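Local coordinates for putative iron binding protein (Bordetella pertussis Tohama I, PDB 1Y9U), which binds ferric iron and, as a periplasmic solute-binding protein, probably hands it on to an iron uptake system, at residues 9-14 and 48-53; 62-67 and 97-102; 82-87 and 260-265; 124-129 and 161-166; 266-271 and 281-286. One frame throughout, in Å; residues are numbered along the deposited sequence.

Overall arrangement
From the N terminus, interaction 1 first closes a loop of 33 residues, tying strand 7-12 to the end of helix 43-50. Interaction 2 then joins the start of helix 64-72 to the run into strand 100-112, and touches interaction 1 where Arg14 packs on Val62. Interaction 3 crosses it: segment 82-87 lies between the two halves of interaction 2 and reaches forward to 260-265. Interaction 4 falls wholly within that long span, on the opposite side of the chain's centre. Interaction 5 follows in series, on the same helix 264-273 that interaction 3 enters. Gln267 links it to interaction 2 through Leu102 O and to interaction 3 through Leu261 O.

Interaction 1: residues 9-14 and 48-53; sequences SLYTTR and RAEGDK
The Tyr11 ring and the Glu50 carboxylate meet edge-on, with planes 89° apart: Glu50 OE1 lies at the hydroxyl end of the ring, near its plane. Leu43, Arg46 and Val47 of helix 43-50, together with Pro55 and Ala56, pack against the Tyr11 side chain. Tyr11 OH donates to the syn lone pair of Glu50 OE1, 2.7 Å away. The other oxygen, OE2 of Glu50, stands farther from the phenol, 3.4 Å from Tyr11 OH. The two side chains approach from opposite directions. Glu50 reaches across because its chain is extended beyond CG (chi2 179°), which carries the carboxylate from the last turn of the helix to the phenol. Second partners fix the group: OE1 is also hydrogen-bonded to Ser54 OG, and OE2 forms a salt bridge with Arg46. These three donors probably stabilise the negative charge. Helix 43-50 links strand 33-38 to strand 58-62, which flank strand 7-12 in parallel, so the bond pins the helix of a beta-alpha-beta crossover to the strand it passes over.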
# COMPACT_ATOMS: atom_id res chain seq x y z
N SER A 9 -9.29 -7.18 21.13
CA SER A 9 -9.24 -8.13 20.03
C SER A 9 -8.97 -7.43 18.69
O SER A 9 -9.72 -6.59 18.25
CB SER A 9 -10.54 -8.93 19.95
OG SER A 9 -10.69 -9.73 21.11
N LEU A 10 -7.87 -7.83 18.06
CA LEU A 10 -7.47 -7.30 16.75
C LEU A 10 -7.83 -8.30 15.67
O LEU A 10 -7.25 -9.38 15.63
CB LEU A 10 -5.97 -7.05 16.73
CG LEU A 10 -5.38 -6.59 15.38
CD1 LEU A 10 -5.91 -5.23 14.96
CD2 LEU A 10 -3.86 -6.59 15.46
N TYR A 11 -8.77 -7.95 14.82
CA TYR A 11 -9.08 -8.75 13.63
C TYR A 11 -8.24 -8.18 12.49
O TYR A 11 -8.40 -7.01 12.15
CB TYR A 11 -10.55 -8.65 13.25
CG TYR A 11 -11.53 -9.48 14.06
CD1 TYR A 11 -11.36 -9.70 15.43
CD2 TYR A 11 -12.66 -10.02 13.46
CE1 TYR A 11 -12.28 -10.45 16.15
CE2 TYR A 11 -13.57 -10.75 14.18
CZ TYR A 11 -13.37 -10.97 15.51
OH TYR A 11 -14.30 -11.70 16.22
N THR A 12 -7.40 -9.01 11.89
CA THR A 12 -6.42 -8.55 10.90
C THR A 12 -6.32 -9.46 9.70
O THR A 12 -6.27 -10.67 9.85
CB THR A 12 -5.04 -8.41 11.54
OG1 THR A 12 -4.06 -8.11 10.53
CG2 THR A 12 -4.59 -9.72 12.24
N THR A 13 -6.26 -8.87 8.51
CA THR A 13 -6.01 -9.62 7.29
C THR A 13 -4.52 -9.66 6.98
O THR A 13 -4.10 -10.29 5.99
CB THR A 13 -6.78 -9.04 6.10
OG1 THR A 13 -6.20 -7.77 5.73
CG2 THR A 13 -8.26 -8.75 6.43
N ARG A 14 -3.72 -8.95 7.78
CA ARG A 14 -2.25 -9.02 7.69
C ARG A 14 -1.73 -10.16 8.55
O ARG A 14 -2.16 -10.29 9.71
CB ARG A 14 -1.63 -7.71 8.18
CG ARG A 14 -2.16 -6.48 7.49
CD ARG A 14 -1.10 -5.39 7.35
NE ARG A 14 -0.20 -5.73 6.23
CZ ARG A 14 0.71 -4.90 5.73
NH1 ARG A 14 0.91 -3.70 6.25
NH2 ARG A 14 1.44 -5.28 4.71
N ARG A 48 -19.72 -8.53 10.15
CA ARG A 48 -21.17 -8.35 10.00
C ARG A 48 -21.94 -9.56 10.52
O ARG A 48 -22.97 -9.40 11.18
CB ARG A 48 -21.53 -8.12 8.52
CG ARG A 48 -21.67 -6.66 8.11
CD ARG A 48 -22.74 -6.41 7.05
NE ARG A 48 -22.34 -6.95 5.75
CZ ARG A 48 -22.14 -6.24 4.64
NH1 ARG A 48 -22.30 -4.92 4.62
NH2 ARG A 48 -21.78 -6.86 3.52
N ALA A 49 -21.45 -10.75 10.24
CA ALA A 49 -22.13 -12.00 10.61
C ALA A 49 -22.08 -12.24 12.11
O ALA A 49 -22.97 -12.88 12.67
CB ALA A 49 -21.50 -13.18 9.88
N GLU A 50 -21.05 -11.72 12.77
CA GLU A 50 -20.91 -11.86 14.21
C GLU A 50 -21.84 -10.87 14.93
O GLU A 50 -22.11 -11.02 16.11
CB GLU A 50 -19.44 -11.67 14.63
CG GLU A 50 -18.57 -12.86 14.23
CD GLU A 50 -17.10 -12.70 14.61
OE1 GLU A 50 -16.72 -11.62 15.10
OE2 GLU A 50 -16.34 -13.68 14.43
N GLY A 51 -22.30 -9.84 14.20
CA GLY A 51 -23.33 -8.94 14.69
C GLY A 51 -22.95 -8.04 15.85
O GLY A 51 -21.79 -7.67 16.01
N ASP A 52 -23.95 -7.70 16.66
CA ASP A 52 -23.81 -6.71 17.74
C ASP A 52 -22.85 -7.15 18.85
O ASP A 52 -22.25 -6.30 19.52
CB ASP A 52 -25.17 -6.41 18.37
CG ASP A 52 -25.93 -5.32 17.63
OD1 ASP A 52 -26.86 -4.72 18.25
OD2 ASP A 52 -25.70 -4.99 16.45
N LYS A 53 -22.70 -8.46 19.05
CA LYS A 53 -21.80 -8.99 20.06
C LYS A 53 -20.45 -9.48 19.51
O LYS A 53 -19.72 -10.17 20.21
CB LYS A 53 -22.47 -10.11 20.86
CG LYS A 53 -23.69 -9.68 21.68
CD LYS A 53 -23.37 -8.46 22.52
CE LYS A 53 -24.34 -8.26 23.64
NZ LYS A 53 -24.19 -6.90 24.19

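Interaction 2: residues 62-67 and 97-102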
# COMPACT_ATOMS: atom_id res chain seq x y z
N VAL A 62 -5.35 -4.17 4.39
CA VAL A 62 -4.54 -3.51 3.38
C VAL A 62 -5.46 -3.08 2.24
O VAL A 62 -6.43 -3.78 1.95
CB VAL A 62 -3.44 -4.48 2.90
CG1 VAL A 62 -2.55 -3.84 1.84
CG2 VAL A 62 -2.61 -4.96 4.08
N ASP A 63 -5.12 -1.95 1.63
CA ASP A 63 -5.81 -1.30 0.51
C ASP A 63 -6.91 -0.38 0.99
O ASP A 63 -7.81 -0.79 1.71
CB ASP A 63 -6.36 -2.31 -0.49
CG ASP A 63 -6.65 -1.70 -1.82
OD1 ASP A 63 -7.52 -0.83 -1.93
OD2 ASP A 63 -6.03 -2.01 -2.84
N ILE A 64 -6.85 0.89 0.59
CA ILE A 64 -7.87 1.87 0.93
C ILE A 64 -9.27 1.40 0.55
O ILE A 64 -10.22 1.64 1.29
CB ILE A 64 -7.55 3.26 0.32
CG1 ILE A 64 -8.57 4.33 0.74
CG2 ILE A 64 -7.51 3.21 -1.22
CD1 ILE A 64 -8.68 4.56 2.26
N GLY A 65 -9.42 0.73 -0.59
CA GLY A 65 -10.71 0.19 -0.97
C GLY A 65 -11.30 -0.75 0.04
O GLY A 65 -12.50 -0.69 0.34
N ASN A 66 -10.47 -1.64 0.59
CA ASN A 66 -10.93 -2.57 1.62
C ASN A 66 -11.34 -1.85 2.89
O ASN A 66 -12.31 -2.23 3.55
CB ASN A 66 -9.86 -3.61 1.93
CG ASN A 66 -9.70 -4.65 0.84
OD1 ASN A 66 -8.60 -5.13 0.59
ND2 ASN A 66 -10.80 -5.00 0.18
N LEU A 67 -10.60 -0.80 3.26
CA LEU A 67 -10.93 -0.01 4.44
C LEU A 67 -12.25 0.73 4.29
O LEU A 67 -13.08 0.71 5.18
CB LEU A 67 -9.83 1.00 4.70
CG LEU A 67 -8.67 0.51 5.53
CD1 LEU A 67 -7.63 1.62 5.53
CD2 LEU A 67 -9.07 0.14 6.96
N GLY A 97 -12.51 10.35 12.33
CA GLY A 97 -11.82 9.19 12.85
C GLY A 97 -12.45 7.89 12.42
O GLY A 97 -12.44 6.94 13.17
N SER A 98 -12.92 7.81 11.18
CA SER A 98 -13.53 6.60 10.66
C SER A 98 -12.54 5.47 10.24
O SER A 98 -12.86 4.29 10.34
CB SER A 98 -14.45 6.97 9.49
OG SER A 98 -13.75 7.71 8.49
N TRP A 99 -11.37 5.84 9.73
CA TRP A 99 -10.29 4.90 9.39
C TRP A 99 -8.99 5.70 9.36
O TRP A 99 -9.01 6.91 9.21
CB TRP A 99 -10.50 4.22 8.01
CG TRP A 99 -10.68 5.17 6.89
CD1 TRP A 99 -11.86 5.64 6.39
CD2 TRP A 99 -9.65 5.76 6.10
NE1 TRP A 99 -11.62 6.53 5.38
CE2 TRP A 99 -10.28 6.61 5.16
CE3 TRP A 99 -8.25 5.69 6.10
CZ2 TRP A 99 -9.55 7.37 4.24
CZ3 TRP A 99 -7.54 6.45 5.19
CH2 TRP A 99 -8.19 7.28 4.28
N TYR A 100 -7.88 5.00 9.52
CA TYR A 100 -6.58 5.62 9.59
C TYR A 100 -5.52 4.78 8.88
O TYR A 100 -5.45 3.58 9.12
CB TYR A 100 -6.16 5.73 11.05
CG TYR A 100 -6.93 6.73 11.85
CD1 TYR A 100 -8.07 6.36 12.55
CD2 TYR A 100 -6.50 8.04 11.93
CE1 TYR A 100 -8.78 7.32 13.30
CE2 TYR A 100 -7.19 8.98 12.67
CZ TYR A 100 -8.30 8.62 13.34
OH TYR A 100 -8.93 9.58 14.10
N ALA A 101 -4.69 5.40 8.04
CA ALA A 101 -3.51 4.73 7.49
C ALA A 101 -2.50 4.46 8.58
O ALA A 101 -2.31 5.26 9.49
CB ALA A 101 -2.86 5.56 6.39
N LEU A 102 -1.85 3.30 8.47
CA LEU A 102 -0.74 2.88 9.33
C LEU A 102 0.58 2.73 8.60
O LEU A 102 1.63 2.86 9.24
CB LEU A 102 -1.09 1.57 10.03
CG LEU A 102 -2.31 1.60 10.96
CD1 LEU A 102 -2.54 0.20 11.52
CD2 LEU A 102 -2.15 2.59 12.10
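Trp99 turns its indole toward Ile64 and Leu67 at the start of helix 64-72. Outward from CB, chi1 of 56° sets CG between the backbone N and the carbonyl carbon, sending the ring system toward the helix. At the inner rim of the six-membered ring, CE3 of Trp99 lies 4.2 Å from CD1 of Leu67, whose side chain runs at about a right angle to the indole. Farther out, CZ2 of Trp99 is 3.5 Å and CH2, at the tip, 3.4 Å from Ile64 CD1, and CD2, CE2 and CZ3 lie under the same methyl. Ile64 CD1 lies over one face, offset toward the rim, as a CH-pi contact, 3.5 Å from the centroid of the Trp99 six-membered ring and 16° off its normal. The isoleucine end arrives there with CG1 anti to the backbone N (chi1 -177°). Ile68, Val71, Ile239 and Val302 also pack on the indole. Before Ile64, Asp63 is the N-cap of the helix: its OD1 accepts from Gly65 N over 2.8 Å. The side chain of Ile64 lies about 10 Å from that of the iron ligand Tyr143. Across the buried contact, cohesion comes from dispersion and methyl-to-pi attraction, and depends on close fit.

Interaction 3: residues 82-87 and 260-265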
# COMPACT_ATOMS: atom_id res chain seq x y z
N GLN A 82 -6.83 13.12 19.26
CA GLN A 82 -5.78 14.05 18.91
C GLN A 82 -4.47 13.29 18.58
O GLN A 82 -3.70 13.75 17.76
CB GLN A 82 -5.56 15.07 20.04
CG GLN A 82 -4.40 16.01 19.77
CD GLN A 82 -3.05 15.47 20.27
OE1 GLN A 82 -3.01 14.57 21.12
NE2 GLN A 82 -1.96 16.03 19.75
N THR A 83 -4.25 12.15 19.22
CA THR A 83 -3.03 11.39 18.96
C THR A 83 -3.01 10.92 17.52
O THR A 83 -2.06 11.15 16.80
CB THR A 83 -2.95 10.20 19.91
OG1 THR A 83 -2.80 10.67 21.26
CG2 THR A 83 -1.72 9.34 19.63
N LEU A 84 -4.10 10.31 17.09
CA LEU A 84 -4.18 9.80 15.73
C LEU A 84 -4.23 10.95 14.71
O LEU A 84 -3.56 10.90 13.70
CB LEU A 84 -5.37 8.85 15.58
CG LEU A 84 -5.17 7.45 16.20
CD1 LEU A 84 -6.51 6.82 16.54
CD2 LEU A 84 -4.36 6.55 15.32
N ASP A 85 -5.01 11.99 14.97
CA ASP A 85 -5.17 13.06 13.99
C ASP A 85 -3.88 13.84 13.79
O ASP A 85 -3.60 14.33 12.71
CB ASP A 85 -6.28 14.03 14.38
CG ASP A 85 -7.66 13.43 14.21
OD1 ASP A 85 -7.78 12.30 13.66
OD2 ASP A 85 -8.70 14.04 14.58
N SER A 86 -3.08 13.97 14.84
CA SER A 86 -1.85 14.73 14.73
C SER A 86 -0.72 13.94 14.12
O SER A 86 0.27 14.52 13.73
CB SER A 86 -1.43 15.28 16.09
OG SER A 86 -1.08 14.26 17.00
N VAL A 87 -0.83 12.61 14.12
CA VAL A 87 0.18 11.74 13.51
C VAL A 87 -0.12 11.45 12.05
O VAL A 87 0.76 11.54 11.21
CB VAL A 87 0.31 10.39 14.26
CG1 VAL A 87 1.21 9.44 13.48
CG2 VAL A 87 0.84 10.62 15.66
N TYR A 260 -1.46 3.34 19.88
CA TYR A 260 -0.15 2.69 19.99
C TYR A 260 0.42 2.39 18.59
O TYR A 260 1.61 2.56 18.35
CB TYR A 260 -0.26 1.39 20.80
CG TYR A 260 0.96 0.52 20.69
CD1 TYR A 260 2.13 0.84 21.32
CD2 TYR A 260 0.94 -0.60 19.88
CE1 TYR A 260 3.25 0.06 21.21
CE2 TYR A 260 2.05 -1.40 19.75
CZ TYR A 260 3.21 -1.07 20.41
OH TYR A 260 4.33 -1.87 20.30
N LEU A 261 -0.44 1.96 17.69
CA LEU A 261 0.01 1.56 16.35
C LEU A 261 0.59 2.71 15.52
O LEU A 261 1.35 2.46 14.59
CB LEU A 261 -1.12 0.86 15.57
CG LEU A 261 -1.49 -0.54 16.08
CD1 LEU A 261 -2.77 -1.03 15.43
CD2 LEU A 261 -0.39 -1.54 15.87
N VAL A 262 0.27 3.96 15.88
CA VAL A 262 0.91 5.14 15.26
C VAL A 262 1.99 5.80 16.11
O VAL A 262 2.56 6.82 15.72
CB VAL A 262 -0.13 6.19 14.81
CG1 VAL A 262 -1.12 5.53 13.86
CG2 VAL A 262 -0.80 6.87 15.99
N SER A 263 2.33 5.20 17.26
CA SER A 263 3.43 5.65 18.09
C SER A 263 4.75 5.39 17.38
O SER A 263 4.83 4.53 16.48
CB SER A 263 3.41 4.94 19.45
OG SER A 263 3.87 3.60 19.39
N GLU A 264 5.80 6.12 17.73
CA GLU A 264 7.08 5.94 17.07
C GLU A 264 7.62 4.51 17.23
O GLU A 264 8.00 3.89 16.23
CB GLU A 264 8.13 6.99 17.46
CG GLU A 264 9.44 6.73 16.74
CD GLU A 264 10.47 7.84 16.80
OE1 GLU A 264 11.65 7.53 16.47
OE2 GLU A 264 10.13 9.00 17.12
N PRO A 265 7.69 3.95 18.43
CA PRO A 265 8.20 2.58 18.56
C PRO A 265 7.42 1.56 17.72
O PRO A 265 8.03 0.69 17.07
CB PRO A 265 8.10 2.31 20.07
CG PRO A 265 8.15 3.63 20.68
CD PRO A 265 7.37 4.53 19.75
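Val87 and Val262 bring the backbones closest, with CA atoms 6.9 Å apart. Segment 82-87 is a short helix, while 260-265 is the bend in which helix 251-261 ends and helix 264-273 begins, and Val262 sits at that bend with its CB directed at the short helix. Its two methyls form the centre of the contact. Leu84 approaches at about a right angle, and its CD2 sits almost equally close to both branches, 3.6 Å from Val262 CG2 and 3.7 Å from Val262 CG1. Val87 comes in at a slant, laying CG1 3.8 Å from Val262 CB and 3.7 Å from Val262 O. With chi1 of -56°, Val262 holds CG1 anti to its carbonyl carbon and CG2 between N and C, so that the pair of methyls opens toward Leu84. The carbonyl Val262 O is not left to this apolar packing alone, since Arg280 NH1 donates to it.

The bend is held by its own bonds. Tyr260 O accepts twice from Ser263: from N at 2.9 Å and from OG at 2.7 Å, the hydroxyl lying in the carbonyl plane on a lone pair. Ser263 is also the N-cap of the following helix, with a weak bond from Ala266 N to its OG. Leu102 of strand 100-112 packs on Val262 and Leu261, and Leu84 rests on Tyr100. Together this is a tight turn between consecutive helices 251-261 and 264-273, the second capped by Ser263, with helix 82-87 packed on it beside strand 100-112 of the mixed sheet in this periplasmic binding protein fold.

Interaction 4: residues 124-129 and 161-166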
# COMPACT_ATOMS: atom_id res chain seq x y z
N ASP A 124 5.23 9.60 -18.16
CA ASP A 124 6.36 9.28 -19.02
C ASP A 124 6.39 7.83 -19.47
O ASP A 124 7.05 7.51 -20.45
CB ASP A 124 7.70 9.61 -18.32
CG ASP A 124 7.83 11.07 -17.93
OD1 ASP A 124 7.14 11.94 -18.52
OD2 ASP A 124 8.63 11.41 -17.03
N LEU A 125 5.70 6.94 -18.76
CA LEU A 125 5.74 5.53 -19.10
C LEU A 125 5.10 5.24 -20.47
O LEU A 125 5.37 4.23 -21.09
CB LEU A 125 5.05 4.72 -18.00
CG LEU A 125 5.35 3.22 -17.99
CD1 LEU A 125 6.82 2.92 -17.72
CD2 LEU A 125 4.48 2.55 -16.95
N ALA A 126 4.23 6.15 -20.92
CA ALA A 126 3.57 6.05 -22.24
C ALA A 126 4.42 6.66 -23.37
O ALA A 126 4.00 6.59 -24.52
CB ALA A 126 2.22 6.73 -22.18
N ASP A 127 5.57 7.24 -23.08
CA ASP A 127 6.38 7.84 -24.14
C ASP A 127 6.75 6.75 -25.13
O ASP A 127 7.25 5.69 -24.73
CB ASP A 127 7.65 8.46 -23.56
CG ASP A 127 8.44 9.28 -24.57
OD1 ASP A 127 8.72 10.45 -24.27
OD2 ASP A 127 8.87 8.84 -25.62
N PRO A 128 6.55 7.01 -26.43
CA PRO A 128 6.89 6.06 -27.48
C PRO A 128 8.33 5.49 -27.41
O PRO A 128 8.58 4.38 -27.88
CB PRO A 128 6.68 6.91 -28.75
CG PRO A 128 5.63 7.83 -28.38
CD PRO A 128 5.91 8.22 -26.98
N LYS A 129 9.25 6.21 -26.79
CA LYS A 129 10.64 5.74 -26.76
C LYS A 129 10.82 4.53 -25.86
O LYS A 129 11.83 3.85 -25.97
CB LYS A 129 11.58 6.83 -26.31
CG LYS A 129 11.58 7.08 -24.84
CD LYS A 129 12.44 8.27 -24.55
CE LYS A 129 12.23 8.80 -23.16
NZ LYS A 129 13.12 9.98 -22.96
N GLU A 161 -6.93 7.13 -20.26
CA GLU A 161 -7.08 6.14 -21.31
C GLU A 161 -5.91 6.18 -22.30
O GLU A 161 -5.38 5.13 -22.70
CB GLU A 161 -8.40 6.36 -22.06
CG GLU A 161 -8.61 5.37 -23.17
CD GLU A 161 -9.89 5.55 -23.92
OE1 GLU A 161 -9.94 5.02 -25.06
OE2 GLU A 161 -10.83 6.18 -23.38
N LYS A 162 -5.49 7.38 -22.67
CA LYS A 162 -4.38 7.54 -23.59
C LYS A 162 -3.10 6.99 -22.97
O LYS A 162 -2.33 6.33 -23.65
CB LYS A 162 -4.21 9.01 -23.97
CG LYS A 162 -2.92 9.36 -24.70
CD LYS A 162 -3.01 10.74 -25.37
CE LYS A 162 -2.09 10.78 -26.56
NZ LYS A 162 -2.74 10.35 -27.84
N TRP A 163 -2.89 7.25 -21.68
CA TRP A 163 -1.76 6.68 -20.95
C TRP A 163 -1.79 5.16 -20.99
O TRP A 163 -0.80 4.53 -21.31
CB TRP A 163 -1.76 7.18 -19.52
CG TRP A 163 -0.58 6.73 -18.71
CD1 TRP A 163 0.66 7.25 -18.77
CD2 TRP A 163 -0.53 5.65 -17.77
NE1 TRP A 163 1.50 6.59 -17.90
CE2 TRP A 163 0.78 5.61 -17.26
CE3 TRP A 163 -1.48 4.75 -17.28
CZ2 TRP A 163 1.18 4.69 -16.29
CZ3 TRP A 163 -1.08 3.82 -16.32
CH2 TRP A 163 0.23 3.81 -15.83
N LEU A 164 -2.93 4.57 -20.66
CA LEU A 164 -3.07 3.12 -20.68
C LEU A 164 -2.75 2.52 -22.03
O LEU A 164 -2.05 1.51 -22.12
CB LEU A 164 -4.47 2.69 -20.23
CG LEU A 164 -4.73 2.80 -18.72
CD1 LEU A 164 -6.21 2.70 -18.45
CD2 LEU A 164 -3.92 1.73 -17.96
N ARG A 165 -3.26 3.13 -23.10
CA ARG A 165 -3.00 2.62 -24.45
C ARG A 165 -1.50 2.73 -24.81
O ARG A 165 -0.94 1.82 -25.40
CB ARG A 165 -3.83 3.36 -25.48
CG ARG A 165 -5.29 3.04 -25.46
CD ARG A 165 -6.03 3.70 -26.63
NE ARG A 165 -7.46 3.66 -26.42
CZ ARG A 165 -8.20 2.58 -26.60
NH1 ARG A 165 -7.68 1.45 -27.06
NH2 ARG A 165 -9.50 2.60 -26.34
N GLY A 166 -0.85 3.81 -24.39
CA GLY A 166 0.56 4.02 -24.68
C GLY A 166 1.43 3.05 -23.89
O GLY A 166 2.42 2.54 -24.39
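Ala126 and Gly166 bring a 3-10 turn (124-126) up against helix 157-170, their CA atoms only 4.4 Å apart. This is a small-residue contact, alanine against glycine, within the periplasmic binding protein fold: because Gly166 carries no side chain, Ala126 can lie on the helix backbone itself, its CA 4.0 Å from Gly166 C. The methyl of Ala126 also faces the helix a turn earlier, 3.8 Å from Trp163 CD1 and equally far from Trp163 O.

Beside it, the indole of Trp163 fills the angle between turn and helix. Its CG is anti to the backbone N (chi1 -176°), which swings the ring along the helix flank toward the turn. Leu125 crosses the indole obliquely, touching with CD2 at 4.0 Å from Trp163 CZ2 and with its CB near the ring nitrogen. That nitrogen, NE1, donates to Tyr122 O, just ahead of segment 124-129, so the indole is anchored to the same chain element it packs on. Leu195 of strand 193-197 touches both Leu125 and Trp163, and Met151 of helix 142-155 adds to the packing on the indole. The side chain of Trp163 is about 11 Å from that of the iron ligand Tyr143.

Each segment has its own polar fastening. After the 3-10 turn, Asp127 forms an Asx turn, its OD2 accepting from Lys129 N on the anti lone pair. On the helix, Arg165 forms a side-on salt bridge with Glu161: NE at 3.1 Å and NH2 at 2.8 Å both donate to OE1 of Glu161, which lies in the guanidinium plane.

Interaction 5: residues 266-271 and 281-286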
# COMPACT_ATOMS: atom_id res chain seq x y z
N ALA A 266 6.10 1.64 17.72
CA ALA A 266 5.31 0.67 16.98
C ALA A 266 5.50 0.87 15.49
O ALA A 266 5.63 -0.08 14.75
CB ALA A 266 3.84 0.79 17.32
N GLN A 267 5.48 2.11 15.04
CA GLN A 267 5.63 2.41 13.61
C GLN A 267 6.94 1.94 13.08
O GLN A 267 7.00 1.49 11.92
CB GLN A 267 5.49 3.92 13.39
CG GLN A 267 4.05 4.41 13.40
CD GLN A 267 3.40 4.21 12.06
OE1 GLN A 267 3.86 4.78 11.09
NE2 GLN A 267 2.37 3.37 11.99
N THR A 268 8.01 2.08 13.88
CA THR A 268 9.33 1.63 13.47
C THR A 268 9.29 0.13 13.13
O THR A 268 9.71 -0.27 12.03
CB THR A 268 10.37 1.93 14.58
OG1 THR A 268 10.33 3.33 14.92
CG2 THR A 268 11.77 1.63 14.11
N LEU A 269 8.72 -0.65 14.03
CA LEU A 269 8.60 -2.11 13.83
C LEU A 269 7.58 -2.46 12.74
O LEU A 269 7.81 -3.37 11.94
CB LEU A 269 8.21 -2.80 15.14
CG LEU A 269 9.19 -2.69 16.31
CD1 LEU A 269 8.56 -3.22 17.60
CD2 LEU A 269 10.49 -3.41 15.98
N TYR A 270 6.47 -1.75 12.72
CA TYR A 270 5.32 -2.00 11.84
C TYR A 270 5.74 -1.89 10.37
O TYR A 270 5.42 -2.77 9.56
CB TYR A 270 4.16 -1.03 12.15
CG TYR A 270 2.89 -1.32 11.38
CD1 TYR A 270 1.86 -2.06 11.94
CD2 TYR A 270 2.70 -0.82 10.09
CE1 TYR A 270 0.71 -2.34 11.24
CE2 TYR A 270 1.56 -1.12 9.38
CZ TYR A 270 0.57 -1.87 9.95
OH TYR A 270 -0.60 -2.17 9.26
N ALA A 271 6.45 -0.82 10.05
CA ALA A 271 6.85 -0.56 8.67
C ALA A 271 7.99 -1.47 8.28
O ALA A 271 7.97 -2.02 7.18
CB ALA A 271 7.23 0.90 8.47
N ALA A 281 5.72 10.74 10.76
CA ALA A 281 6.97 11.44 10.45
C ALA A 281 8.07 11.11 11.47
O ALA A 281 7.79 10.91 12.66
CB ALA A 281 6.72 12.95 10.43
N GLY A 282 9.32 11.11 11.03
CA GLY A 282 10.44 10.98 11.92
C GLY A 282 10.70 9.60 12.45
O GLY A 282 11.33 9.44 13.49
N VAL A 283 10.23 8.59 11.75
CA VAL A 283 10.48 7.20 12.08
C VAL A 283 11.66 6.64 11.29
O VAL A 283 11.76 6.85 10.08
CB VAL A 283 9.22 6.36 11.81
CG1 VAL A 283 9.49 4.88 11.96
CG2 VAL A 283 8.12 6.81 12.76
N LYS A 284 12.56 5.98 12.00
CA LYS A 284 13.73 5.37 11.37
C LYS A 284 13.28 4.35 10.33
O LYS A 284 12.48 3.46 10.61
CB LYS A 284 14.61 4.67 12.41
CG LYS A 284 15.84 3.98 11.84
CD LYS A 284 16.97 4.93 11.53
CE LYS A 284 18.29 4.17 11.30
NZ LYS A 284 19.50 5.03 11.48
N LEU A 285 13.83 4.51 9.13
CA LEU A 285 13.51 3.63 8.02
C LEU A 285 14.51 2.49 7.92
O LEU A 285 15.69 2.64 8.28
CB LEU A 285 13.59 4.40 6.70
CG LEU A 285 12.71 5.66 6.59
CD1 LEU A 285 13.02 6.39 5.28
CD2 LEU A 285 11.23 5.34 6.67
N ASP A 286 14.05 1.37 7.39
CA ASP A 286 14.97 0.33 6.91
C ASP A 286 16.00 0.98 5.98
O ASP A 286 15.66 1.83 5.17
CB ASP A 286 14.23 -0.75 6.16
CG ASP A 286 15.16 -1.72 5.54
OD1 ASP A 286 15.75 -2.53 6.29
OD2 ASP A 286 15.40 -1.70 4.32
O HOH W 1 12.17 5.36 14.89
O HOH W 2 10.53 1.62 9.82
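Thr268 and Val283 meet aslant where the loop 281-286 passes over helix 264-273. Val283 CG1 is the branch that presses in, 3.4 Å from Thr268 OG1 and 3.6 Å from Thr268 CA. The other branch, CG2, reaches Gln267 CB, one residue back, at 4.0 Å. Val283 splits its methyls this way because CG1 is anti to its backbone N (chi1 172°) and CG2 anti to its carbonyl carbon, one for each helix residue. Thr268 turns its own methyl the other way, toward Lys284 O.

Two waters complete the join. Water 1 donates to Thr268 OG1 at 2.7 Å and accepts from Lys284 N at 3.0 Å. Water 2 donates both to Thr268 O and, at 2.8 Å, to Lys284 O. Thr268 OG1 is also hydrogen-bonded to Glu264 O one turn back. Gln267, bent at chi2, uses both ends of its amide: NE2 bonds to Leu261 O and Leu102 O, OE1 to Arg280 N. Pro278 touches both Gln267 and Val283. The loop ends at Asp286, the N-cap of helix 287-291, so the contact is a water-bridged connection laid over a helix, joining strand 277-278 to the next helix of this periplasmic binding protein fold.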